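Long-range contacts in aminotransferase (Paracoccus denitrificans, PDB 4GRX), which probably catalyses pyridoxal-phosphate-dependent transfer of amino groups between amines or amino acids and keto acids, as a class III omega-aminotransferase: residues A[149-154]-A[225-230]; A[154-159]-A[230-235]; A[194-199]-A[207-212]; A[141-146]-A[320-325]. One frame throughout, in Å; residues are numbered along the deposited sequence.

Interaction 1 (A[149-154]-A[225-230]); sequences KPQKRK and GADTIA
K152 NZ grips two backbone carbonyls of the facing segment, hydrogen-bonding to A226 O at 2.8 Å and to I229 O at 2.9 Å. NZ lies above the plane of the A226 carbonyl, and I229 N reaches the same oxygen from the opposite face. The lysine chain runs out almost straight, with CG anti to the backbone N, and turns only at its last torsion (chi4 83°), which swings NZ in between the two oxygens. K154 reaches across too: its extended chain lies alongside T228, and K154 NZ meets T228 OG1 at 2.8 Å. The backbones join at T228 O, which accepts from both K154 N and R153 N, while A230 N donates to K154 O at 2.7 Å. At the outer end, K149 CE rests 3.2 Å from D227 OD1, with the lysine NZ beyond salt-bridge range, and Q151 CG touches D227 O.

Farther out, K152 NZ has a third acceptor in D262 O, E224 forms a salt bridge with K154 NZ, and R153 NH1 bonds to F181 O of the second subunit. A type I turn from K149 to K152 and an inverse gamma turn centred on K152 shape the approach to the strand. K154 and I229 pair in a parallel bridge, the start of neighbouring strands in the seven-stranded mixed sheet of the fold type I aminotransferase.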
loop_
_atom_site.group_PDB
_atom_site.type_symbol
_atom_site.label_atom_id
_atom_site.label_comp_id
_atom_site.label_asym_id
_atom_site.label_seq_id
_atom_site.Cartn_x
_atom_site.Cartn_y
_atom_site.Cartn_z
ATOM N N LYS A 149 -10.400 21.458 15.994
ATOM C CA LYS A 149 -11.095 21.764 14.728
ATOM C C LYS A 149 -11.378 20.518 13.889
ATOM O O LYS A 149 -10.670 20.230 12.919
ATOM C CB LYS A 149 -10.335 22.807 13.908
ATOM C CG LYS A 149 -10.384 24.189 14.520
ATOM C CD LYS A 149 -9.592 25.199 13.710
ATOM C CE LYS A 149 -9.874 26.616 14.162
ATOM N NZ LYS A 149 -8.992 27.047 15.268
ATOM N N PRO A 150 -12.441 19.786 14.259
ATOM C CA PRO A 150 -12.840 18.563 13.561
ATOM C C PRO A 150 -13.296 18.859 12.142
ATOM O O PRO A 150 -13.338 17.958 11.301
ATOM C CB PRO A 150 -14.028 18.052 14.393
ATOM C CG PRO A 150 -13.931 18.762 15.724
ATOM C CD PRO A 150 -13.343 20.097 15.392
ATOM N N GLN A 151 -13.639 20.114 11.873
ATOM C CA GLN A 151 -14.124 20.495 10.545
ATOM C C GLN A 151 -12.966 20.814 9.589
ATOM O O GLN A 151 -13.168 20.953 8.376
ATOM C CB GLN A 151 -15.139 21.641 10.648
ATOM C CG GLN A 151 -14.543 23.025 10.887
ATOM C CD GLN A 151 -14.051 23.270 12.310
ATOM O OE1 GLN A 151 -14.058 22.378 13.158
ATOM N NE2 GLN A 151 -13.629 24.495 12.577
ATOM N N LYS A 152 -11.746 20.892 10.132
ATOM C CA LYS A 152 -10.567 21.213 9.316
ATOM C C LYS A 152 -10.091 19.993 8.542
ATOM O O LYS A 152 -9.102 19.348 8.927
ATOM C CB LYS A 152 -9.442 21.775 10.178
ATOM C CG LYS A 152 -8.395 22.555 9.401
ATOM C CD LYS A 152 -7.550 23.399 10.355
ATOM C CE LYS A 152 -6.291 23.935 9.688
ATOM N NZ LYS A 152 -6.527 25.177 8.907
ATOM N N ARG A 153 -10.784 19.698 7.443
ATOM C CA ARG A 153 -10.608 18.432 6.747
ATOM C C ARG A 153 -10.296 18.529 5.260
ATOM O O ARG A 153 -9.720 17.586 4.691
ATOM C CB ARG A 153 -11.843 17.576 6.946
ATOM C CG ARG A 153 -12.064 17.160 8.385
ATOM C CD ARG A 153 -13.312 16.311 8.500
ATOM N NE ARG A 153 -13.169 15.033 7.828
ATOM C CZ ARG A 153 -12.506 13.991 8.324
ATOM N NH1 ARG A 153 -11.906 14.073 9.507
ATOM N NH2 ARG A 153 -12.432 12.859 7.637
ATOM N N LYS A 154 -10.672 19.644 4.627
ATOM C CA LYS A 154 -10.498 19.793 3.163
ATOM C C LYS A 154 -9.034 19.675 2.742
ATOM O O LYS A 154 -8.143 20.043 3.495
ATOM C CB LYS A 154 -11.116 21.098 2.641
ATOM C CG LYS A 154 -12.637 21.139 2.749
ATOM C CD LYS A 154 -13.191 22.553 2.697
ATOM C CE LYS A 154 -14.674 22.565 3.063
ATOM N NZ LYS A 154 -15.222 23.936 3.272
ATOM N N GLY A 225 -13.114 28.884 3.806
ATOM C CA GLY A 225 -12.743 29.178 5.190
ATOM C C GLY A 225 -11.612 28.281 5.661
ATOM O O GLY A 225 -11.730 27.048 5.646
ATOM N N ALA A 226 -10.521 28.915 6.087
ATOM C CA ALA A 226 -9.316 28.256 6.589
ATOM C C ALA A 226 -9.571 27.169 7.646
ATOM O O ALA A 226 -8.877 26.144 7.662
ATOM C CB ALA A 226 -8.344 29.300 7.113
ATOM N N ASP A 227 -10.575 27.378 8.497
ATOM C CA ASP A 227 -10.928 26.404 9.525
ATOM C C ASP A 227 -11.492 25.123 8.965
ATOM O O ASP A 227 -11.718 24.178 9.730
ATOM C CB ASP A 227 -11.932 26.975 10.519
ATOM C CG ASP A 227 -11.325 28.026 11.424
ATOM O OD1 ASP A 227 -10.089 28.242 11.360
ATOM O OD2 ASP A 227 -12.088 28.643 12.200
ATOM N N THR A 228 -11.733 25.074 7.653
ATOM C CA THR A 228 -12.205 23.835 7.026
ATOM C C THR A 228 -11.148 23.161 6.139
ATOM O O THR A 228 -11.402 22.081 5.584
ATOM C CB THR A 228 -13.516 24.034 6.231
ATOM O OG1 THR A 228 -13.261 24.805 5.048
ATOM C CG2 THR A 228 -14.586 24.712 7.083
ATOM N N ILE A 229 -9.961 23.778 6.030
ATOM C CA ILE A 229 -8.918 23.253 5.144
ATOM C C ILE A 229 -7.751 22.676 5.919
ATOM O O ILE A 229 -7.096 23.385 6.678
ATOM C CB ILE A 229 -8.419 24.309 4.144
ATOM C CG1 ILE A 229 -9.541 24.674 3.177
ATOM C CG2 ILE A 229 -7.219 23.782 3.371
ATOM C CD1 ILE A 229 -9.484 26.116 2.725
ATOM N N ALA A 230 -7.485 21.394 5.685
ATOM C CA ALA A 230 -6.548 20.605 6.483
ATOM C C ALA A 230 -5.129 20.597 5.936
ATOM O O ALA A 230 -4.175 20.418 6.705
ATOM C CB ALA A 230 -7.054 19.177 6.623
#

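Interaction 2 (A[154-159]-A[230-235]); sequences KILTRW and AGFFAE
A230 CB, beside the backbone bond that opens the strand pair, touches I155 CD1 at 4.1 Å. G231 N makes a weak bond to K154 O, and G231 O accepts from L156 N at 2.9 Å. F232 pairs with L156 in a parallel bridge; its ring meets L156 CB through CD2 and R158 CD through CZ, on the face covered by helix 250-260. F233 N donates to L156 O at 2.9 Å, while its ring turns to the face covered by helix 129-146 and meets I155 CG2 through CD1 at 3.9 Å.

A234 CB lies over one face of the R158 guanidinium, toward its rim, 3.4 Å from R158 CZ. Bends at chi2 (88°) and chi3 (48°) fold the arginine chain across the strand end. R158 NH2 makes a weak bond to E235 O, and three waters sit at the guanidinium edge: one links NE to F233 O, another NH2 to E235 N and OE1, the third NH1 to E235 O. Y250 OH holds NH1, and E235 OE2 bonds to G239 N. A leucine in place of R158 would probably leave these waters and Y250 OH without their guanidinium partner and weaken the tie between the strand ends. Both parallel strands belong to the central sheet of the fold type I aminotransferase; E235, just past the C-terminal end of strand 229-234, has its side chain about 9 Å from the bound delta-amino valeric acid.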
loop_
_atom_site.group_PDB
_atom_site.type_symbol
_atom_site.label_atom_id
_atom_site.label_comp_id
_atom_site.label_asym_id
_atom_site.label_seq_id
_atom_site.Cartn_x
_atom_site.Cartn_y
_atom_site.Cartn_z
ATOM N N LYS A 154 -10.672 19.644 4.627
ATOM C CA LYS A 154 -10.498 19.793 3.163
ATOM C C LYS A 154 -9.034 19.675 2.742
ATOM O O LYS A 154 -8.143 20.043 3.495
ATOM C CB LYS A 154 -11.116 21.098 2.641
ATOM C CG LYS A 154 -12.637 21.139 2.749
ATOM C CD LYS A 154 -13.191 22.553 2.697
ATOM C CE LYS A 154 -14.674 22.565 3.063
ATOM N NZ LYS A 154 -15.222 23.936 3.272
ATOM N N ILE A 155 -8.799 19.143 1.541
ATOM C CA ILE A 155 -7.448 18.914 1.016
ATOM C C ILE A 155 -7.290 19.637 -0.318
ATOM O O ILE A 155 -8.048 19.381 -1.270
ATOM C CB ILE A 155 -7.136 17.399 0.852
ATOM C CG1 ILE A 155 -7.158 16.661 2.198
ATOM C CG2 ILE A 155 -5.805 17.183 0.147
ATOM C CD1 ILE A 155 -6.117 17.114 3.203
ATOM N N LEU A 156 -6.294 20.526 -0.386
ATOM C CA LEU A 156 -5.994 21.270 -1.618
ATOM C C LEU A 156 -4.880 20.617 -2.415
ATOM O O LEU A 156 -3.804 20.358 -1.880
ATOM C CB LEU A 156 -5.608 22.714 -1.295
ATOM C CG LEU A 156 -6.448 23.477 -0.265
ATOM C CD1 LEU A 156 -5.880 24.865 -0.011
ATOM C CD2 LEU A 156 -7.899 23.596 -0.717
ATOM N N THR A 157 -5.159 20.341 -3.692
ATOM C CA THR A 157 -4.143 19.882 -4.665
ATOM C C THR A 157 -4.294 20.643 -5.978
ATOM O O THR A 157 -5.078 21.593 -6.052
ATOM C CB THR A 157 -4.164 18.354 -4.895
ATOM O OG1 THR A 157 -5.479 17.907 -5.239
ATOM C CG2 THR A 157 -3.702 17.608 -3.644
ATOM N N ARG A 158 -3.555 20.253 -7.015
ATOM C CA ARG A 158 -3.673 20.936 -8.317
ATOM C C ARG A 158 -4.188 20.026 -9.416
ATOM O O ARG A 158 -3.907 18.828 -9.422
ATOM C CB ARG A 158 -2.339 21.525 -8.795
ATOM C CG ARG A 158 -1.863 22.803 -8.129
ATOM C CD ARG A 158 -1.048 22.506 -6.888
ATOM N NE ARG A 158 -0.030 21.480 -7.113
ATOM C CZ ARG A 158 1.193 21.721 -7.586
ATOM N NH1 ARG A 158 1.564 22.954 -7.916
ATOM N NH2 ARG A 158 2.053 20.722 -7.734
ATOM N N TRP A 159 -4.903 20.617 -10.368
ATOM C CA TRP A 159 -5.228 19.931 -11.587
ATOM C C TRP A 159 -3.947 19.402 -12.195
ATOM O O TRP A 159 -2.886 20.010 -12.053
ATOM C CB TRP A 159 -6.017 20.831 -12.541
ATOM C CG TRP A 159 -6.678 20.017 -13.629
ATOM C CD1 TRP A 159 -6.419 20.057 -15.000
ATOM C CD2 TRP A 159 -7.666 18.939 -13.462
ATOM N NE1 TRP A 159 -7.181 19.139 -15.663
ATOM C CE2 TRP A 159 -7.948 18.432 -14.808
ATOM C CE3 TRP A 159 -8.330 18.377 -12.379
ATOM C CZ2 TRP A 159 -8.848 17.401 -15.035
ATOM C CZ3 TRP A 159 -9.238 17.342 -12.618
ATOM C CH2 TRP A 159 -9.496 16.872 -13.917
ATOM N N ALA A 230 -7.485 21.394 5.685
ATOM C CA ALA A 230 -6.548 20.605 6.483
ATOM C C ALA A 230 -5.129 20.597 5.936
ATOM O O ALA A 230 -4.175 20.418 6.705
ATOM C CB ALA A 230 -7.054 19.177 6.623
ATOM N N GLY A 231 -4.990 20.776 4.622
ATOM C CA GLY A 231 -3.683 20.699 3.989
ATOM C C GLY A 231 -3.628 21.088 2.520
ATOM O O GLY A 231 -4.659 21.231 1.853
ATOM N N PHE A 232 -2.394 21.260 2.036
ATOM C CA PHE A 232 -2.081 21.567 0.640
ATOM C C PHE A 232 -0.923 20.671 0.239
ATOM O O PHE A 232 0.168 20.734 0.830
ATOM C CB PHE A 232 -1.672 23.042 0.505
ATOM C CG PHE A 232 -1.150 23.429 -0.861
ATOM C CD1 PHE A 232 0.183 23.226 -1.205
ATOM C CD2 PHE A 232 -1.987 24.033 -1.797
ATOM C CE1 PHE A 232 0.666 23.595 -2.461
ATOM C CE2 PHE A 232 -1.515 24.404 -3.046
ATOM C CZ PHE A 232 -0.184 24.176 -3.386
ATOM N N PHE A 233 -1.158 19.815 -0.747
ATOM C CA PHE A 233 -0.100 18.963 -1.278
ATOM C C PHE A 233 0.325 19.468 -2.644
ATOM O O PHE A 233 -0.520 19.897 -3.444
ATOM C CB PHE A 233 -0.590 17.527 -1.441
ATOM C CG PHE A 233 -0.884 16.825 -0.158
ATOM C CD1 PHE A 233 -1.936 17.250 0.670
ATOM C CD2 PHE A 233 -0.153 15.699 0.206
ATOM C CE1 PHE A 233 -2.216 16.585 1.861
ATOM C CE2 PHE A 233 -0.432 15.033 1.388
ATOM C CZ PHE A 233 -1.460 15.469 2.213
ATOM N N ALA A 234 1.627 19.377 -2.919
ATOM C CA ALA A 234 2.163 19.657 -4.260
ATOM C C ALA A 234 3.416 18.866 -4.545
ATOM O O ALA A 234 4.308 18.766 -3.690
ATOM C CB ALA A 234 2.443 21.151 -4.432
ATOM N N GLU A 235 3.484 18.308 -5.747
ATOM C CA GLU A 235 4.741 17.845 -6.305
ATOM C C GLU A 235 5.537 19.088 -6.704
ATOM O O GLU A 235 4.963 20.015 -7.313
ATOM C CB GLU A 235 4.497 17.038 -7.570
ATOM C CG GLU A 235 3.730 15.750 -7.374
ATOM C CD GLU A 235 3.032 15.320 -8.643
ATOM O OE1 GLU A 235 1.832 15.644 -8.768
ATOM O OE2 GLU A 235 3.678 14.688 -9.518
HETATM O O HOH W 1 -1.007 18.940 -5.878
HETATM O O HOH W 2 1.355 17.994 -7.338
HETATM O O HOH W 3 4.529 22.455 -9.170
#

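Interaction 3 (A[194-199]-A[207-212])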
loop_
_atom_site.group_PDB
_atom_site.type_symbol
_atom_site.label_atom_id
_atom_site.label_comp_id
_atom_site.label_asym_id
_atom_site.label_seq_id
_atom_site.Cartn_x
_atom_site.Cartn_y
_atom_site.Cartn_z
ATOM N N PRO A 194 0.010 25.095 -12.338
ATOM C CA PRO A 194 0.939 26.185 -12.686
ATOM C C PRO A 194 1.771 25.915 -13.953
ATOM O O PRO A 194 2.988 26.097 -13.958
ATOM C CB PRO A 194 1.828 26.310 -11.440
ATOM C CG PRO A 194 1.776 24.963 -10.790
ATOM C CD PRO A 194 0.436 24.360 -11.128
ATOM N N HIS A 195 1.095 25.500 -15.019
ATOM C CA HIS A 195 1.692 25.234 -16.314
ATOM C C HIS A 195 1.425 26.437 -17.150
ATOM O O HIS A 195 0.332 26.611 -17.703
ATOM C CB HIS A 195 1.048 23.988 -16.920
ATOM C CG HIS A 195 1.711 23.490 -18.188
ATOM N ND1 HIS A 195 1.232 22.441 -18.885
ATOM C CD2 HIS A 195 2.828 23.943 -18.886
ATOM C CE1 HIS A 195 2.015 22.216 -19.956
ATOM N NE2 HIS A 195 2.989 23.136 -19.958
ATOM N N TYR A 196 2.429 27.293 -17.243
ATOM C CA TYR A 196 2.282 28.595 -17.874
ATOM C C TYR A 196 1.895 28.495 -19.353
ATOM O O TYR A 196 1.005 29.199 -19.814
ATOM C CB TYR A 196 3.553 29.430 -17.656
ATOM C CG TYR A 196 3.529 30.747 -18.364
ATOM C CD1 TYR A 196 4.509 31.072 -19.319
ATOM C CD2 TYR A 196 2.514 31.671 -18.109
ATOM C CE1 TYR A 196 4.475 32.287 -19.990
ATOM C CE2 TYR A 196 2.469 32.880 -18.772
ATOM C CZ TYR A 196 3.448 33.180 -19.708
ATOM O OH TYR A 196 3.385 34.382 -20.352
ATOM N N TRP A 197 2.542 27.591 -20.075
ATOM C CA TRP A 197 2.310 27.399 -21.499
ATOM C C TRP A 197 0.890 26.991 -21.789
ATOM O O TRP A 197 0.300 27.447 -22.761
ATOM C CB TRP A 197 3.295 26.367 -22.023
ATOM C CG TRP A 197 3.190 26.074 -23.501
ATOM C CD1 TRP A 197 3.815 26.744 -24.538
ATOM C CD2 TRP A 197 2.434 24.984 -24.154
ATOM N NE1 TRP A 197 3.500 26.177 -25.741
ATOM C CE2 TRP A 197 2.677 25.124 -25.586
ATOM C CE3 TRP A 197 1.605 23.954 -23.708
ATOM C CZ2 TRP A 197 2.109 24.266 -26.519
ATOM C CZ3 TRP A 197 1.037 23.091 -24.660
ATOM C CH2 TRP A 197 1.288 23.245 -26.030
ATOM N N ARG A 198 0.319 26.130 -20.956
ATOM C CA ARG A 198 -1.045 25.679 -21.186
ATOM C C ARG A 198 -2.093 26.676 -20.686
ATOM O O ARG A 198 -3.048 26.976 -21.397
ATOM C CB ARG A 198 -1.286 24.286 -20.589
ATOM C CG ARG A 198 -2.722 23.786 -20.731
ATOM C CD ARG A 198 -2.822 22.259 -20.874
ATOM N NE ARG A 198 -2.620 21.857 -22.270
ATOM C CZ ARG A 198 -1.712 20.971 -22.688
ATOM N NH1 ARG A 198 -0.914 20.332 -21.814
ATOM N NH2 ARG A 198 -1.615 20.713 -23.992
ATOM N N TYR A 199 -1.907 27.199 -19.481
ATOM C CA TYR A 199 -3.003 27.894 -18.807
ATOM C C TYR A 199 -2.851 29.421 -18.728
ATOM O O TYR A 199 -3.762 30.116 -18.261
ATOM C CB TYR A 199 -3.295 27.252 -17.432
ATOM C CG TYR A 199 -3.700 25.772 -17.503
ATOM C CD1 TYR A 199 -2.801 24.750 -17.134
ATOM C CD2 TYR A 199 -4.977 25.390 -17.938
ATOM C CE1 TYR A 199 -3.162 23.405 -17.202
ATOM C CE2 TYR A 199 -5.352 24.048 -18.005
ATOM C CZ TYR A 199 -4.443 23.058 -17.640
ATOM O OH TYR A 199 -4.820 21.727 -17.700
ATOM N N ALA A 207 4.856 36.202 -14.616
ATOM C CA ALA A 207 4.674 36.856 -13.299
ATOM C C ALA A 207 3.199 37.160 -12.990
ATOM O O ALA A 207 2.737 36.979 -11.849
ATOM C CB ALA A 207 5.505 38.125 -13.212
ATOM N N GLN A 208 2.473 37.614 -14.010
ATOM C CA GLN A 208 1.034 37.848 -13.903
ATOM C C GLN A 208 0.274 36.534 -13.713
ATOM O O GLN A 208 -0.684 36.469 -12.946
ATOM C CB GLN A 208 0.509 38.595 -15.132
ATOM C CG GLN A 208 0.930 40.055 -15.237
ATOM C CD GLN A 208 0.707 40.612 -16.624
ATOM O OE1 GLN A 208 0.483 39.870 -17.580
ATOM N NE2 GLN A 208 0.780 41.925 -16.746
ATOM N N PHE A 209 0.720 35.491 -14.402
ATOM C CA PHE A 209 0.199 34.155 -14.206
ATOM C C PHE A 209 0.396 33.658 -12.771
ATOM O O PHE A 209 -0.538 33.107 -12.182
ATOM C CB PHE A 209 0.854 33.196 -15.203
ATOM C CG PHE A 209 0.404 31.773 -15.065
ATOM C CD1 PHE A 209 -0.893 31.399 -15.402
ATOM C CD2 PHE A 209 1.282 30.791 -14.608
ATOM C CE1 PHE A 209 -1.304 30.075 -15.290
ATOM C CE2 PHE A 209 0.872 29.462 -14.487
ATOM C CZ PHE A 209 -0.418 29.106 -14.839
ATOM N N VAL A 210 1.599 33.838 -12.217
ATOM C CA VAL A 210 1.886 33.397 -10.849
ATOM C C VAL A 210 1.071 34.197 -9.839
ATOM O O VAL A 210 0.569 33.639 -8.854
ATOM C CB VAL A 210 3.392 33.441 -10.494
ATOM C CG1 VAL A 210 3.601 33.322 -8.981
ATOM C CG2 VAL A 210 4.140 32.330 -11.224
ATOM N N ALA A 211 0.913 35.494 -10.097
ATOM C CA ALA A 211 0.063 36.317 -9.239
ATOM C C ALA A 211 -1.418 35.884 -9.286
ATOM O O ALA A 211 -2.094 35.898 -8.249
ATOM C CB ALA A 211 0.224 37.787 -9.565
ATOM N N ARG A 212 -1.902 35.465 -10.463
ATOM C CA ARG A 212 -3.282 34.982 -10.593
ATOM C C ARG A 212 -3.493 33.717 -9.787
ATOM O O ARG A 212 -4.537 33.563 -9.157
ATOM C CB ARG A 212 -3.710 34.777 -12.047
ATOM C CG ARG A 212 -5.068 34.099 -12.205
ATOM C CD ARG A 212 -5.731 34.336 -13.562
ATOM N NE ARG A 212 -4.928 33.889 -14.715
ATOM C CZ ARG A 212 -4.881 32.638 -15.177
ATOM N NH1 ARG A 212 -5.591 31.692 -14.579
ATOM N NH2 ARG A 212 -4.117 32.331 -16.235
#
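F209 carries the apolar part of this contact, its ring set against P194, Y196 and Y199. Its CG stands anti to the backbone N (chi1 179°), which sends the ring from helix 206-224 toward the short helix 196-199. Y196 CD2 touches F209 CB at 3.7 Å, the two side chains sliding past each other in opposite directions. P194 C comes to the ring edge at F209 CE2, 3.7 Å away, and Y199 CB lies 4.1 Å from F209 CE1.

A CH-pi contact covers one face of the same ring: Y196 CA sits over it, 4.2 Å from the centroid and offset toward the rim. The Y196 and F209 rings themselves are oblique, with planes 55° apart. Replacing F209 by an alanine would probably open a gap beside P194 and Y199 and take from Y196 CA the ring it rests on.

Helix 196-199, with H195 at its N-cap position, lies in the connection that follows edge strand 188-191 of the large central sheet; helix 206-224 comes after a short linker. The contact thus packs together two helices of the beta-alpha-beta crossover between parallel strands 188-191 and 229-234, which passes strand 154-158 lying between them.

The polar part is a single hydrogen bond across the segments, from R212 NH2 to Y199 O at 3.0 Å. The acceptor lies close to the guanidinium plane, and the donor is tilted 30° from the carbonyl plane. E204 gives NH2 a salt bridge as well. Farther from the F209 ring, Y196 OH bonds to E204 O, and H195 NE2 bonds to E383 OE2.

Interaction 4 (A[141-146]-A[320-325])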
loop_
_atom_site.group_PDB
_atom_site.type_symbol
_atom_site.label_atom_id
_atom_site.label_comp_id
_atom_site.label_asym_id
_atom_site.label_seq_id
_atom_site.Cartn_x
_atom_site.Cartn_y
_atom_site.Cartn_z
ATOM N N TRP A 141 -6.195 15.004 9.540
ATOM C CA TRP A 141 -7.498 14.922 10.204
ATOM C C TRP A 141 -7.398 14.695 11.683
ATOM O O TRP A 141 -8.002 15.408 12.462
ATOM C CB TRP A 141 -8.357 13.839 9.589
ATOM C CG TRP A 141 -8.728 14.122 8.178
ATOM C CD1 TRP A 141 -8.718 15.347 7.536
ATOM C CD2 TRP A 141 -9.199 13.162 7.177
ATOM N NE1 TRP A 141 -9.113 15.211 6.241
ATOM C CE2 TRP A 141 -9.439 13.925 5.968
ATOM C CE3 TRP A 141 -9.436 11.790 7.169
ATOM C CZ2 TRP A 141 -9.893 13.326 4.800
ATOM C CZ3 TRP A 141 -9.910 11.196 6.001
ATOM C CH2 TRP A 141 -10.122 11.947 4.839
ATOM N N PHE A 142 -6.647 13.671 12.071
ATOM C CA PHE A 142 -6.297 13.390 13.470
ATOM C C PHE A 142 -5.809 14.659 14.175
ATOM O O PHE A 142 -6.318 15.025 15.233
ATOM C CB PHE A 142 -5.219 12.287 13.490
ATOM C CG PHE A 142 -4.654 11.982 14.851
ATOM C CD1 PHE A 142 -3.329 12.312 15.154
ATOM C CD2 PHE A 142 -5.418 11.329 15.817
ATOM C CE1 PHE A 142 -2.790 12.028 16.391
ATOM C CE2 PHE A 142 -4.886 11.052 17.063
ATOM C CZ PHE A 142 -3.575 11.402 17.352
ATOM N N LEU A 143 -4.843 15.343 13.561
ATOM C CA LEU A 143 -4.188 16.474 14.182
ATOM C C LEU A 143 -5.124 17.673 14.433
ATOM O O LEU A 143 -5.236 18.141 15.567
ATOM C CB LEU A 143 -2.942 16.871 13.387
ATOM C CG LEU A 143 -2.123 18.021 13.983
ATOM C CD1 LEU A 143 -1.620 17.690 15.382
ATOM C CD2 LEU A 143 -0.977 18.386 13.065
ATOM N N HIS A 144 -5.800 18.166 13.401
ATOM C CA HIS A 144 -6.712 19.308 13.572
ATOM C C HIS A 144 -7.874 19.004 14.488
ATOM O O HIS A 144 -8.280 19.858 15.298
ATOM C CB HIS A 144 -7.179 19.860 12.223
ATOM C CG HIS A 144 -6.045 20.167 11.271
ATOM N ND1 HIS A 144 -5.045 21.028 11.579
ATOM C CD2 HIS A 144 -5.766 19.684 9.996
ATOM C CE1 HIS A 144 -4.183 21.103 10.555
ATOM N NE2 HIS A 144 -4.616 20.269 9.585
ATOM N N ALA A 145 -8.406 17.781 14.410
ATOM C CA ALA A 145 -9.473 17.376 15.345
ATOM C C ALA A 145 -8.982 17.441 16.802
ATOM O O ALA A 145 -9.659 17.986 17.664
ATOM C CB ALA A 145 -10.020 15.996 15.012
ATOM N N ALA A 146 -7.793 16.905 17.061
ATOM C CA ALA A 146 -7.248 16.897 18.412
ATOM C C ALA A 146 -6.870 18.300 18.867
ATOM O O ALA A 146 -6.740 18.556 20.057
ATOM C CB ALA A 146 -6.047 15.964 18.493
ATOM N N GLU A 320 3.130 14.328 17.705
ATOM C CA GLU A 320 3.612 13.637 18.901
ATOM C C GLU A 320 2.771 13.962 20.130
ATOM O O GLU A 320 2.297 13.045 20.805
ATOM C CB GLU A 320 5.078 13.970 19.156
ATOM C CG GLU A 320 5.587 13.520 20.512
ATOM C CD GLU A 320 6.660 14.443 21.057
ATOM O OE1 GLU A 320 7.784 14.444 20.494
ATOM O OE2 GLU A 320 6.376 15.163 22.047
ATOM N N ALA A 321 2.589 15.253 20.419
ATOM C CA ALA A 321 1.756 15.685 21.545
ATOM C C ALA A 321 0.330 15.148 21.424
ATOM O O ALA A 321 -0.224 14.613 22.391
ATOM C CB ALA A 321 1.739 17.199 21.655
ATOM N N ALA A 322 -0.248 15.281 20.227
ATOM C CA ALA A 322 -1.623 14.849 19.956
ATOM C C ALA A 322 -1.826 13.367 20.254
ATOM O O ALA A 322 -2.852 12.983 20.818
ATOM C CB ALA A 322 -1.995 15.160 18.517
ATOM N N VAL A 323 -0.831 12.561 19.877
ATOM C CA VAL A 323 -0.790 11.121 20.122
ATOM C C VAL A 323 -0.862 10.810 21.612
ATOM O O VAL A 323 -1.766 10.090 22.039
ATOM C CB VAL A 323 0.474 10.463 19.506
ATOM C CG1 VAL A 323 0.659 9.031 19.993
ATOM C CG2 VAL A 323 0.398 10.471 17.992
ATOM N N GLU A 324 0.064 11.367 22.395
ATOM C CA GLU A 324 0.145 11.081 23.837
ATOM C C GLU A 324 -1.110 11.446 24.631
ATOM O O GLU A 324 -1.346 10.877 25.703
ATOM C CB GLU A 324 1.399 11.700 24.467
ATOM C CG GLU A 324 2.598 10.761 24.494
ATOM C CD GLU A 324 3.910 11.479 24.231
ATOM O OE1 GLU A 324 4.350 12.265 25.109
ATOM O OE2 GLU A 324 4.501 11.251 23.141
ATOM N N ALA A 325 -1.915 12.372 24.106
ATOM C CA ALA A 325 -3.199 12.719 24.725
ATOM C C ALA A 325 -4.194 11.550 24.669
ATOM O O ALA A 325 -5.111 11.467 25.479
ATOM C CB ALA A 325 -3.788 13.959 24.065
#
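A322 and F142 bury the most surface where helix 129-146 meets helix 313-324, an apolar helix-helix packing at the periphery of the fold type I aminotransferase. The local axes cross at 72° and come within 9.8 Å of each other. No hydrogen bond joins the two segments; the side-chain contacts are all between carbons.

A322 is the centre. Its methyl points toward the other helix and meets three residues of it: F142 CE1 at 3.9 Å, L143 CD1 at 4.0 Å and A146 CB at 4.1 Å. Methyl against methyl, the A146 and A322 pair also marks the nearest backbone approach, with the two CA atoms 6.2 Å apart.

F142 reaches over from the first helix with CG anti to its backbone N (chi1 174°), which directs the ring toward helix 313-324. CE1 and CZ of the ring do the touching, and CZ approaches the A322 carbonyl oxygen and V323 N. The side chains of F142 and V323 cross at about a right angle.

Around this contact the second subunit closes in, with V180 of that subunit packing on F142 and M34 of that subunit on V323. L143 also rests on L315 and R318 of helix 313-324. The branch of V323 that faces F142 is CG2, 3.9 Å from CE1 of the ring.

Interaction 1 is the loop approach and first bridge of the strand pair that interaction 2 continues; they share K154 and A230. Interaction 1 is partly buried, its lysine ends bonding to carbonyls and a hydroxyl; interaction 2 is buried, apolar on both faces until arginine and waters take over near the ligand end. Helix 129-146 ties interaction 4 to both: H144 NE2 bonds to A230 O and W141 NE1 to R153 O. Interaction 4 is buried though peripheral, wholly apolar and close to the second subunit. Interaction 3, partly buried, combines aromatic packing round F209 with one arginine-to-carbonyl bond; it touches interaction 2 where P194 meets R158, but its centre lies about 37 Å from that of interaction 4.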